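Local coordinates for pheromone cOB1/lipoprotein, YaeC family (Enterococcus faecalis, PDB 4EF1) that probably binds methionine for uptake as a membrane-anchored lipoprotein and gives rise to the peptide pheromone cOB1, at residues P85-Y93 with Y165-N176; S112-D123 with A193-Y201. One frame throughout, in Å; residues are numbered along the deposited sequence.

Contact 1. Residues P85-Y93 with Y165-N176; sequences PVGLYSKKY and YDNEEGAAVLIN. With MSE (selenomethionine), chain C.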
loop_
_atom_site.group_PDB
_atom_site.type_symbol
_atom_site.label_atom_id
_atom_site.label_comp_id
_atom_site.label_asym_id
_atom_site.label_seq_id
_atom_site.Cartn_x
_atom_site.Cartn_y
_atom_site.Cartn_z
ATOM N N PRO A 85 -3.054 6.134 2.955
ATOM C CA PRO A 85 -3.522 5.991 4.339
ATOM C C PRO A 85 -4.553 4.881 4.384
ATOM O O PRO A 85 -5.556 4.926 3.644
ATOM C CB PRO A 85 -4.134 7.368 4.651
ATOM C CG PRO A 85 -3.448 8.296 3.715
ATOM C CD PRO A 85 -3.253 7.503 2.465
ATOM N N VAL A 86 -4.258 3.854 5.170
ATOM C CA VAL A 86 -5.046 2.636 5.193
ATOM C C VAL A 86 -6.238 2.768 6.171
ATOM O O VAL A 86 -6.162 3.396 7.241
ATOM C CB VAL A 86 -4.148 1.431 5.562
ATOM C CG1 VAL A 86 -3.730 1.509 7.033
ATOM C CG2 VAL A 86 -4.819 0.103 5.217
ATOM N N GLY A 87 -7.356 2.192 5.765
ATOM C CA GLY A 87 -8.555 2.192 6.584
ATOM C C GLY A 87 -9.047 0.848 7.082
ATOM O O GLY A 87 -8.742 -0.210 6.500
ATOM N N LEU A 88 -9.822 0.931 8.160
ATOM C CA LEU A 88 -10.614 -0.165 8.679
ATOM C C LEU A 88 -12.022 0.127 8.180
ATOM O O LEU A 88 -12.502 1.266 8.307
ATOM C CB LEU A 88 -10.611 -0.240 10.215
ATOM C CG LEU A 88 -9.434 -0.896 10.946
ATOM C CD1 LEU A 88 -9.544 -0.527 12.428
ATOM C CD2 LEU A 88 -9.347 -2.412 10.736
ATOM N N TYR A 89 -12.690 -0.925 7.673
ATOM C CA TYR A 89 -14.039 -0.844 7.074
ATOM C C TYR A 89 -14.987 -1.855 7.717
ATOM O O TYR A 89 -14.565 -2.901 8.196
ATOM C CB TYR A 89 -13.948 -1.102 5.577
ATOM C CG TYR A 89 -13.011 -0.164 4.826
ATOM C CD1 TYR A 89 -11.641 -0.375 4.807
ATOM C CD2 TYR A 89 -13.519 0.895 4.074
ATOM C CE1 TYR A 89 -10.785 0.475 4.121
ATOM C CE2 TYR A 89 -12.683 1.753 3.373
ATOM C CZ TYR A 89 -11.329 1.549 3.386
ATOM O OH TYR A 89 -10.498 2.394 2.693
ATOM N N SER A 90 -16.268 -1.502 7.777
ATOM C CA SER A 90 -17.327 -2.373 8.337
ATOM C C SER A 90 -18.661 -1.903 7.821
ATOM O O SER A 90 -18.914 -0.726 7.835
ATOM C CB SER A 90 -17.366 -2.272 9.848
ATOM O OG SER A 90 -18.417 -3.071 10.432
ATOM N N LYS A 91 -19.498 -2.832 7.392
ATOM C CA LYS A 91 -20.847 -2.512 7.048
ATOM C C LYS A 91 -21.731 -2.436 8.300
ATOM O O LYS A 91 -22.709 -1.708 8.299
ATOM C CB LYS A 91 -21.411 -3.546 6.065
ATOM C CG LYS A 91 -20.733 -3.577 4.719
ATOM C CD LYS A 91 -21.445 -4.566 3.818
ATOM C CE LYS A 91 -21.019 -4.460 2.374
ATOM N NZ LYS A 91 -21.891 -5.384 1.623
ATOM N N LYS A 92 -21.397 -3.171 9.358
ATOM C CA LYS A 92 -22.276 -3.276 10.537
ATOM C C LYS A 92 -22.003 -2.223 11.614
ATOM O O LYS A 92 -22.928 -1.687 12.184
ATOM C CB LYS A 92 -22.209 -4.676 11.127
ATOM C CG LYS A 92 -23.342 -5.020 12.099
ATOM C CD LYS A 92 -23.246 -6.494 12.557
ATOM C CE LYS A 92 -24.187 -6.793 13.717
ATOM N NZ LYS A 92 -24.216 -8.217 14.215
ATOM N N TYR A 93 -20.737 -1.930 11.872
ATOM C CA TYR A 93 -20.352 -0.974 12.891
ATOM C C TYR A 93 -19.750 0.274 12.249
ATOM O O TYR A 93 -18.775 0.176 11.514
ATOM C CB TYR A 93 -19.364 -1.647 13.846
ATOM C CG TYR A 93 -19.944 -2.874 14.478
ATOM C CD1 TYR A 93 -20.922 -2.762 15.447
ATOM C CD2 TYR A 93 -19.528 -4.158 14.103
ATOM C CE1 TYR A 93 -21.462 -3.893 16.051
ATOM C CE2 TYR A 93 -20.078 -5.297 14.695
ATOM C CZ TYR A 93 -21.050 -5.155 15.651
ATOM O OH TYR A 93 -21.627 -6.237 16.256
ATOM N N TYR A 165 -14.906 -8.003 3.850
ATOM C CA TYR A 165 -15.718 -6.829 4.115
ATOM C C TYR A 165 -17.124 -6.983 3.530
ATOM O O TYR A 165 -18.126 -6.768 4.243
ATOM C CB TYR A 165 -15.027 -5.570 3.544
ATOM C CG TYR A 165 -15.935 -4.378 3.382
ATOM C CD1 TYR A 165 -16.299 -3.594 4.486
ATOM C CD2 TYR A 165 -16.456 -4.046 2.123
ATOM C CE1 TYR A 165 -17.153 -2.491 4.334
ATOM C CE2 TYR A 165 -17.309 -2.967 1.964
ATOM C CZ TYR A 165 -17.662 -2.198 3.074
ATOM O OH TYR A 165 -18.469 -1.136 2.892
ATOM N N ASP A 166 -17.187 -7.376 2.253
ATOM C CA ASP A 166 -18.465 -7.526 1.557
ATOM C C ASP A 166 -19.337 -8.643 2.217
ATOM O O ASP A 166 -20.539 -8.468 2.363
ATOM C CB ASP A 166 -18.277 -7.697 0.038
ATOM C CG ASP A 166 -19.511 -7.268 -0.753
ATOM O OD1 ASP A 166 -19.997 -6.133 -0.538
ATOM O OD2 ASP A 166 -19.983 -8.055 -1.603
ATOM N N ASN A 167 -18.718 -9.750 2.630
ATOM C CA ASN A 167 -19.411 -10.851 3.304
ATOM C C ASN A 167 -19.683 -10.575 4.800
ATOM O O ASN A 167 -20.270 -11.410 5.474
ATOM C CB ASN A 167 -18.602 -12.155 3.143
ATOM C CG ASN A 167 -18.490 -12.611 1.672
ATOM O OD1 ASN A 167 -19.328 -12.272 0.829
ATOM N ND2 ASN A 167 -17.443 -13.377 1.365
ATOM N N GLU A 168 -19.249 -9.417 5.311
ATOM C CA GLU A 168 -19.463 -9.005 6.689
ATOM C C GLU A 168 -18.874 -9.994 7.697
ATOM O O GLU A 168 -19.518 -10.365 8.657
ATOM C CB GLU A 168 -20.932 -8.715 6.933
ATOM C CG GLU A 168 -21.452 -7.630 5.978
ATOM C CD GLU A 168 -22.775 -7.037 6.412
ATOM O OE1 GLU A 168 -22.808 -6.413 7.496
ATOM O OE2 GLU A 168 -23.766 -7.153 5.664
ATOM N N GLU A 169 -17.656 -10.443 7.415
ATOM C CA GLU A 169 -16.884 -11.307 8.320
ATOM C C GLU A 169 -16.087 -10.441 9.271
ATOM O O GLU A 169 -15.357 -9.573 8.853
ATOM C CB GLU A 169 -15.930 -12.231 7.567
ATOM C CG GLU A 169 -16.629 -13.344 6.803
ATOM C CD GLU A 169 -15.794 -14.613 6.714
ATOM O OE1 GLU A 169 -15.081 -14.958 7.699
ATOM O OE2 GLU A 169 -15.856 -15.275 5.646
ATOM N N GLY A 170 -16.251 -10.679 10.564
ATOM C CA GLY A 170 -15.617 -9.860 11.595
ATOM C C GLY A 170 -16.307 -8.530 11.812
ATOM O O GLY A 170 -17.165 -8.118 10.998
ATOM N N ALA A 171 -15.922 -7.839 12.884
ATOM C CA ALA A 171 -16.509 -6.513 13.191
ATOM C C ALA A 171 -15.952 -5.414 12.260
ATOM O O ALA A 171 -16.658 -4.420 11.962
ATOM C CB ALA A 171 -16.286 -6.123 14.647
ATOM N N ALA A 172 -14.717 -5.598 11.794
ATOM C CA ALA A 172 -14.084 -4.629 10.868
ATOM C C ALA A 172 -12.912 -5.300 10.141
ATOM O O ALA A 172 -12.360 -6.292 10.631
ATOM C CB ALA A 172 -13.628 -3.374 11.605
ATOM N N VAL A 173 -12.559 -4.741 8.978
ATOM C CA VAL A 173 -11.592 -5.321 8.056
ATOM C C VAL A 173 -10.577 -4.225 7.634
ATOM O O VAL A 173 -11.000 -3.157 7.221
ATOM C CB VAL A 173 -12.318 -5.910 6.801
ATOM C CG1 VAL A 173 -11.352 -6.634 5.845
ATOM C CG2 VAL A 173 -13.412 -6.915 7.216
ATOM N N LEU A 174 -9.262 -4.467 7.779
ATOM C CA LEU A 174 -8.223 -3.555 7.195
ATOM C C LEU A 174 -8.045 -3.878 5.695
ATOM O O LEU A 174 -7.724 -5.004 5.359
ATOM C CB LEU A 174 -6.878 -3.729 7.905
ATOM C CG LEU A 174 -5.798 -2.639 7.698
ATOM C CD1 LEU A 174 -6.105 -1.364 8.521
ATOM C CD2 LEU A 174 -4.436 -3.209 8.044
ATOM N N ILE A 175 -8.284 -2.912 4.815
ATOM C CA ILE A 175 -8.206 -3.112 3.377
ATOM C C ILE A 175 -7.159 -2.130 2.831
ATOM O O ILE A 175 -7.308 -0.934 3.032
ATOM C CB ILE A 175 -9.551 -2.837 2.664
ATOM C CG1 ILE A 175 -10.704 -3.667 3.291
ATOM C CG2 ILE A 175 -9.372 -3.084 1.185
ATOM C CD1 ILE A 175 -12.060 -3.379 2.689
ATOM N N ASN A 176 -6.108 -2.619 2.150
ATOM C CA ASN A 176 -5.139 -1.699 1.540
ATOM C C ASN A 176 -5.916 -0.838 0.523
ATOM O O ASN A 176 -6.786 -1.327 -0.199
ATOM C CB ASN A 176 -3.974 -2.429 0.828
ATOM C CG ASN A 176 -3.164 -3.310 1.748
ATOM O OD1 ASN A 176 -3.491 -4.493 1.921
ATOM N ND2 ASN A 176 -2.062 -2.779 2.277
HETATM N N MSE C 301 -0.705 -0.054 -2.082
HETATM C CA MSE C 301 -0.485 -0.767 -0.760
HETATM C C MSE C 301 -0.489 0.186 0.438
HETATM O O MSE C 301 0.123 1.263 0.370
HETATM O OXT MSE C 301 -1.041 -0.153 1.520
HETATM C CB MSE C 301 0.787 -1.614 -0.772
HETATM C CG MSE C 301 0.997 -2.502 0.461
HETATM SE SE MSE C 301 2.753 -3.288 0.445
HETATM C CE MSE C 301 2.559 -4.536 -1.094
HETATM O O HOH W 1 -7.918 1.775 2.805
HETATM O O HOH W 2 -18.147 -5.504 6.681
#

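Contact 2. Residues S112-D123 with A193-Y201; sequences SDWPRVLTILED and ALEKESSPY. With MSE (selenomethionine), chain C.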
loop_
_atom_site.group_PDB
_atom_site.type_symbol
_atom_site.label_atom_id
_atom_site.label_comp_id
_atom_site.label_asym_id
_atom_site.label_seq_id
_atom_site.Cartn_x
_atom_site.Cartn_y
_atom_site.Cartn_z
ATOM N N SER A 112 4.039 -6.709 7.498
ATOM C CA SER A 112 4.469 -5.325 7.477
ATOM C C SER A 112 3.313 -4.294 7.566
ATOM O O SER A 112 3.585 -3.131 7.830
ATOM C CB SER A 112 5.415 -5.032 6.316
ATOM O OG SER A 112 4.793 -5.121 5.062
ATOM N N ASP A 113 2.057 -4.699 7.342
ATOM C CA ASP A 113 0.890 -3.809 7.531
ATOM C C ASP A 113 0.304 -3.922 8.944
ATOM O O ASP A 113 -0.586 -3.163 9.294
ATOM C CB ASP A 113 -0.232 -4.113 6.521
ATOM C CG ASP A 113 0.040 -3.568 5.123
ATOM O OD1 ASP A 113 0.738 -2.537 4.990
ATOM O OD2 ASP A 113 -0.497 -4.145 4.152
ATOM N N TRP A 114 0.773 -4.875 9.730
ATOM C CA TRP A 114 0.231 -5.072 11.097
ATOM C C TRP A 114 0.371 -3.874 11.986
ATOM O O TRP A 114 -0.577 -3.552 12.676
ATOM C CB TRP A 114 0.802 -6.310 11.789
ATOM C CG TRP A 114 0.431 -7.612 11.112
ATOM C CD1 TRP A 114 -0.410 -7.810 10.021
ATOM C CD2 TRP A 114 0.825 -8.951 11.522
ATOM N NE1 TRP A 114 -0.543 -9.132 9.734
ATOM C CE2 TRP A 114 0.183 -9.871 10.582
ATOM C CE3 TRP A 114 1.633 -9.462 12.520
ATOM C CZ2 TRP A 114 0.341 -11.235 10.679
ATOM C CZ3 TRP A 114 1.813 -10.826 12.591
ATOM C CH2 TRP A 114 1.193 -11.698 11.684
ATOM N N PRO A 115 1.541 -3.197 11.965
ATOM C CA PRO A 115 1.675 -1.985 12.753
ATOM C C PRO A 115 0.662 -0.866 12.457
ATOM O O PRO A 115 0.422 -0.014 13.326
ATOM C CB PRO A 115 3.093 -1.510 12.426
ATOM C CG PRO A 115 3.855 -2.758 12.086
ATOM C CD PRO A 115 2.827 -3.550 11.311
ATOM N N ARG A 116 0.136 -0.859 11.250
ATOM C CA ARG A 116 -0.809 0.143 10.793
ATOM C C ARG A 116 -2.186 0.001 11.468
ATOM O O ARG A 116 -2.765 0.989 11.869
ATOM C CB ARG A 116 -0.933 0.073 9.281
ATOM C CG ARG A 116 0.393 0.170 8.516
ATOM C CD ARG A 116 0.275 0.087 7.020
ATOM N NE ARG A 116 -0.149 1.330 6.361
ATOM C CZ ARG A 116 -0.362 1.435 5.055
ATOM N NH1 ARG A 116 -0.109 0.403 4.241
ATOM N NH2 ARG A 116 -0.738 2.591 4.547
ATOM N N VAL A 117 -2.717 -1.214 11.567
ATOM C CA VAL A 117 -3.962 -1.432 12.309
ATOM C C VAL A 117 -3.720 -1.157 13.799
ATOM O O VAL A 117 -4.579 -0.577 14.473
ATOM C CB VAL A 117 -4.571 -2.839 12.090
ATOM C CG1 VAL A 117 -3.770 -3.889 12.869
ATOM C CG2 VAL A 117 -6.053 -2.847 12.509
ATOM N N LEU A 118 -2.534 -1.545 14.309
ATOM C CA LEU A 118 -2.176 -1.271 15.691
ATOM C C LEU A 118 -2.117 0.262 15.972
ATOM O O LEU A 118 -2.630 0.688 17.010
ATOM C CB LEU A 118 -0.854 -1.966 16.072
ATOM C CG LEU A 118 -0.869 -3.505 16.138
ATOM C CD1 LEU A 118 0.478 -4.070 16.550
ATOM C CD2 LEU A 118 -1.918 -3.997 17.111
ATOM N N THR A 119 -1.528 1.065 15.050
ATOM C CA THR A 119 -1.476 2.526 15.222
ATOM C C THR A 119 -2.898 3.113 15.128
ATOM O O THR A 119 -3.237 4.055 15.841
ATOM C CB THR A 119 -0.592 3.292 14.192
ATOM O OG1 THR A 119 -1.190 3.290 12.884
ATOM C CG2 THR A 119 0.850 2.763 14.152
ATOM N N ILE A 120 -3.726 2.568 14.250
ATOM C CA ILE A 120 -5.120 3.068 14.143
ATOM C C ILE A 120 -5.854 2.853 15.511
ATOM O O ILE A 120 -6.420 3.769 16.063
ATOM C CB ILE A 120 -5.883 2.426 12.978
ATOM C CG1 ILE A 120 -5.357 2.943 11.634
ATOM C CG2 ILE A 120 -7.413 2.632 13.132
ATOM C CD1 ILE A 120 -5.800 2.113 10.452
ATOM N N LEU A 121 -5.774 1.633 16.050
ATOM C CA LEU A 121 -6.442 1.301 17.294
ATOM C C LEU A 121 -5.844 2.099 18.509
ATOM O O LEU A 121 -6.597 2.528 19.396
ATOM C CB LEU A 121 -6.431 -0.218 17.540
ATOM C CG LEU A 121 -7.215 -1.015 16.485
ATOM C CD1 LEU A 121 -6.921 -2.497 16.610
ATOM C CD2 LEU A 121 -8.719 -0.687 16.489
ATOM N N GLU A 122 -4.516 2.313 18.505
ATOM C CA GLU A 122 -3.865 3.187 19.492
ATOM C C GLU A 122 -4.365 4.645 19.393
ATOM O O GLU A 122 -4.719 5.255 20.414
ATOM C CB GLU A 122 -2.317 3.138 19.354
ATOM C CG GLU A 122 -1.572 3.951 20.402
ATOM C CD GLU A 122 -0.152 3.469 20.681
ATOM O OE1 GLU A 122 0.596 3.257 19.734
ATOM O OE2 GLU A 122 0.243 3.377 21.853
ATOM N N ASP A 123 -4.408 5.204 18.178
ATOM C CA ASP A 123 -4.912 6.582 17.982
ATOM C C ASP A 123 -6.335 6.718 18.501
ATOM O O ASP A 123 -6.672 7.728 19.109
ATOM C CB ASP A 123 -4.914 7.002 16.510
ATOM C CG ASP A 123 -3.536 7.089 15.905
ATOM O OD1 ASP A 123 -2.530 7.173 16.642
ATOM O OD2 ASP A 123 -3.498 7.071 14.655
ATOM N N ALA A 193 -12.226 4.186 10.512
ATOM C CA ALA A 193 -11.006 4.728 11.146
ATOM C C ALA A 193 -9.948 4.686 10.069
ATOM O O ALA A 193 -9.925 3.762 9.278
ATOM C CB ALA A 193 -10.591 3.903 12.360
ATOM N N LEU A 194 -9.131 5.718 10.000
ATOM C CA LEU A 194 -8.107 5.864 8.971
ATOM C C LEU A 194 -6.746 6.158 9.598
ATOM O O LEU A 194 -6.639 6.933 10.520
ATOM C CB LEU A 194 -8.498 7.012 8.039
ATOM C CG LEU A 194 -7.864 7.058 6.639
ATOM C CD1 LEU A 194 -8.290 5.844 5.831
ATOM C CD2 LEU A 194 -8.264 8.371 5.958
ATOM N N GLU A 195 -5.724 5.564 9.052
ATOM C CA GLU A 195 -4.318 5.807 9.438
ATOM C C GLU A 195 -3.993 7.282 9.289
ATOM O O GLU A 195 -4.455 7.943 8.327
ATOM C CB GLU A 195 -3.426 4.997 8.511
ATOM C CG GLU A 195 -1.922 5.111 8.724
ATOM C CD GLU A 195 -1.200 4.283 7.697
ATOM O OE1 GLU A 195 -1.525 4.432 6.531
ATOM O OE2 GLU A 195 -0.286 3.513 8.041
ATOM N N LYS A 196 -3.284 7.837 10.260
ATOM C CA LYS A 196 -3.088 9.291 10.240
ATOM C C LYS A 196 -1.732 9.674 9.690
ATOM O O LYS A 196 -1.654 10.569 8.865
ATOM C CB LYS A 196 -3.438 9.961 11.573
ATOM C CG LYS A 196 -2.492 9.807 12.730
ATOM C CD LYS A 196 -3.055 10.585 13.914
ATOM C CE LYS A 196 -2.187 10.434 15.153
ATOM N NZ LYS A 196 -2.842 10.976 16.371
ATOM N N GLU A 197 -0.682 8.971 10.096
ATOM C CA GLU A 197 0.675 9.263 9.622
ATOM C C GLU A 197 1.158 8.049 8.783
ATOM O O GLU A 197 1.599 7.024 9.324
ATOM C CB GLU A 197 1.595 9.594 10.819
ATOM C CG GLU A 197 3.048 9.929 10.469
ATOM C CD GLU A 197 3.200 10.931 9.328
ATOM O OE1 GLU A 197 3.091 10.520 8.155
ATOM O OE2 GLU A 197 3.474 12.116 9.600
ATOM N N SER A 198 1.067 8.193 7.457
ATOM C CA SER A 198 1.350 7.101 6.530
ATOM C C SER A 198 2.731 7.188 5.890
ATOM O O SER A 198 3.070 6.333 5.060
ATOM C CB SER A 198 0.271 7.071 5.435
ATOM O OG SER A 198 0.226 8.291 4.723
ATOM N N SER A 199 3.531 8.187 6.300
ATOM C CA SER A 199 4.841 8.481 5.680
ATOM C C SER A 199 5.755 7.268 5.456
ATOM O O SER A 199 6.301 7.092 4.325
ATOM C CB SER A 199 5.565 9.608 6.452
ATOM O OG SER A 199 5.430 9.479 7.867
ATOM N N PRO A 200 5.909 6.408 6.493
ATOM C CA PRO A 200 6.767 5.232 6.282
ATOM C C PRO A 200 6.210 4.227 5.269
ATOM O O PRO A 200 6.941 3.374 4.810
ATOM C CB PRO A 200 6.847 4.593 7.676
ATOM C CG PRO A 200 6.179 5.554 8.614
ATOM C CD PRO A 200 5.200 6.308 7.782
ATOM N N TYR A 201 4.939 4.345 4.914
ATOM C CA TYR A 201 4.292 3.443 3.970
ATOM C C TYR A 201 4.131 4.028 2.561
ATOM O O TYR A 201 3.237 3.636 1.846
ATOM C CB TYR A 201 2.935 2.964 4.540
ATOM C CG TYR A 201 3.177 2.279 5.845
ATOM C CD1 TYR A 201 3.766 1.017 5.888
ATOM C CD2 TYR A 201 2.961 2.964 7.076
ATOM C CE1 TYR A 201 4.099 0.434 7.108
ATOM C CE2 TYR A 201 3.242 2.363 8.274
ATOM C CZ TYR A 201 3.803 1.102 8.289
ATOM O OH TYR A 201 4.103 0.547 9.467
HETATM N N MSE C 301 -0.705 -0.054 -2.082
HETATM C CA MSE C 301 -0.485 -0.767 -0.760
HETATM C C MSE C 301 -0.489 0.186 0.438
HETATM O O MSE C 301 0.123 1.263 0.370
HETATM O OXT MSE C 301 -1.041 -0.153 1.520
HETATM C CB MSE C 301 0.787 -1.614 -0.772
HETATM C CG MSE C 301 0.997 -2.502 0.461
HETATM SE SE MSE C 301 2.753 -3.288 0.445
HETATM C CE MSE C 301 2.559 -4.536 -1.094
HETATM O O HOH W 3 5.541 -2.035 9.093
HETATM O O HOH W 4 0.571 3.429 1.786
HETATM O O HOH W 5 -2.639 6.009 12.562
HETATM O O HOH W 6 0.551 3.706 10.598
HETATM O O HOH W 7 -6.101 7.337 13.122
#

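Contact 1. Residues P85-Y93 with Y165-N176
Two antiparallel strands inside the five-stranded sheet of one lobe of this periplasmic-binding-protein fold, 87-89 and 172-175, illustrate how a sheet interior can run out directly into a ligand pocket. Tyr89 and Val173 form a hydrogen-bonded pair: Tyr89 N gives its hydrogen to Val173 O at 2.8 Å, and Val173 N returns one to Tyr89 O. On the face carrying Leu88 and Leu174, Leu88 CD2 reaches across to lie 4.0 Å from Leu174 CB, and Leu174 CG in turn meets Val86 CG2. On the other face the Tyr89 ring crosses Ile175 at about a right angle, with CD1 of Tyr89 3.7 Å from CD1 of Ile175. Its hydroxyl hydrogen-bonds to a water lying in the ring plane; this water accepts from Gly87 N and donates to Ile175 O. Past the strands, Ser90 OG, anti to its own nitrogen (chi1 178°), donates to Ala171 O at 2.7 Å and accepts from Tyr93 N in an ST motif, which ties the turn to its partner. Lys91 stretches across Tyr165, Lys91 CG lying 3.7 Å from Tyr165 CZ. In one of two conformers of Asp166, Lys91 NZ comes within 3.0 Å of Asp166 OD1, a salt bridge left doubtful by the alternative. At the pocket end, Asn176 ND2 donates to selenomethionine OXT at 2.9 Å, with Asp113 as its other partner. Strand 104-108 flanks 172-175 and strand 193-194 flanks 87-89; helix 114-123 packs on Val86 and Leu88, while helix 161-166 lies against Val173 and Ile175.

Contact 2. Residues S112-D123 with A193-Y201
Arg116 lays its guanidinium flat on Tyr201, the two planes 9° apart and their centres 4.4 Å from each other. The stack is offset: the guanidinium centre sits beneath Tyr201 CB, whereas Arg116 CD lies over the middle of the ring, a CH-pi contact of 3.6 Å to the centroid. A bend at chi3 (79°) turns the group edge-on to Glu195, which it grips side-on. NE donates to Glu195 OE2 at 2.8 Å in a nearly straight bond, and NH2 reaches the syn lone pair of Glu195 OE1, also at 2.8 Å. The remaining nitrogen, NH1, is shared between Asp113 OD1 at 3.1 Å and the selenomethionine carboxylate, whose OXT is 2.9 Å away. Farther along helix 114-123, Ile120 CG2 presses on Ala193 CB at 3.5 Å; one water joins Asp123 OD2 to Lys196 N and another joins it to Leu194 O. Two carboxylates and an aromatic face thus fix the rotation of the arginine, with Glu195 and Asp113 as second-shell residues that position it for the ligand. The two carboxylates probably offset its charge while their bonds orient it, consistent with a pocket that recognises the carboxylate of an amino acid.

From the N terminus the segments come in the order 85-93, 112-123, 165-176 and 193-201, so the two contacts cross instead of nesting. Contact 1 closes a loop that runs out through strand 104-108 and helix 114-123 and returns by helix 161-166; contact 2 begins inside that loop and closes beyond it. Their junction lies in the sheet, where strands 87-89 and 193-194 are neighbours and Val86 O is 2.9 Å from Glu195 N, a probable hydrogen bond. A second probable bond, Asn176 ND2 to Asp113 OD2, joins them beside the selenomethionine. Together they join three strands of one sheet to helix 114-123, and each sends one side chain, Asn176 or Arg116, to the ligand carboxylate.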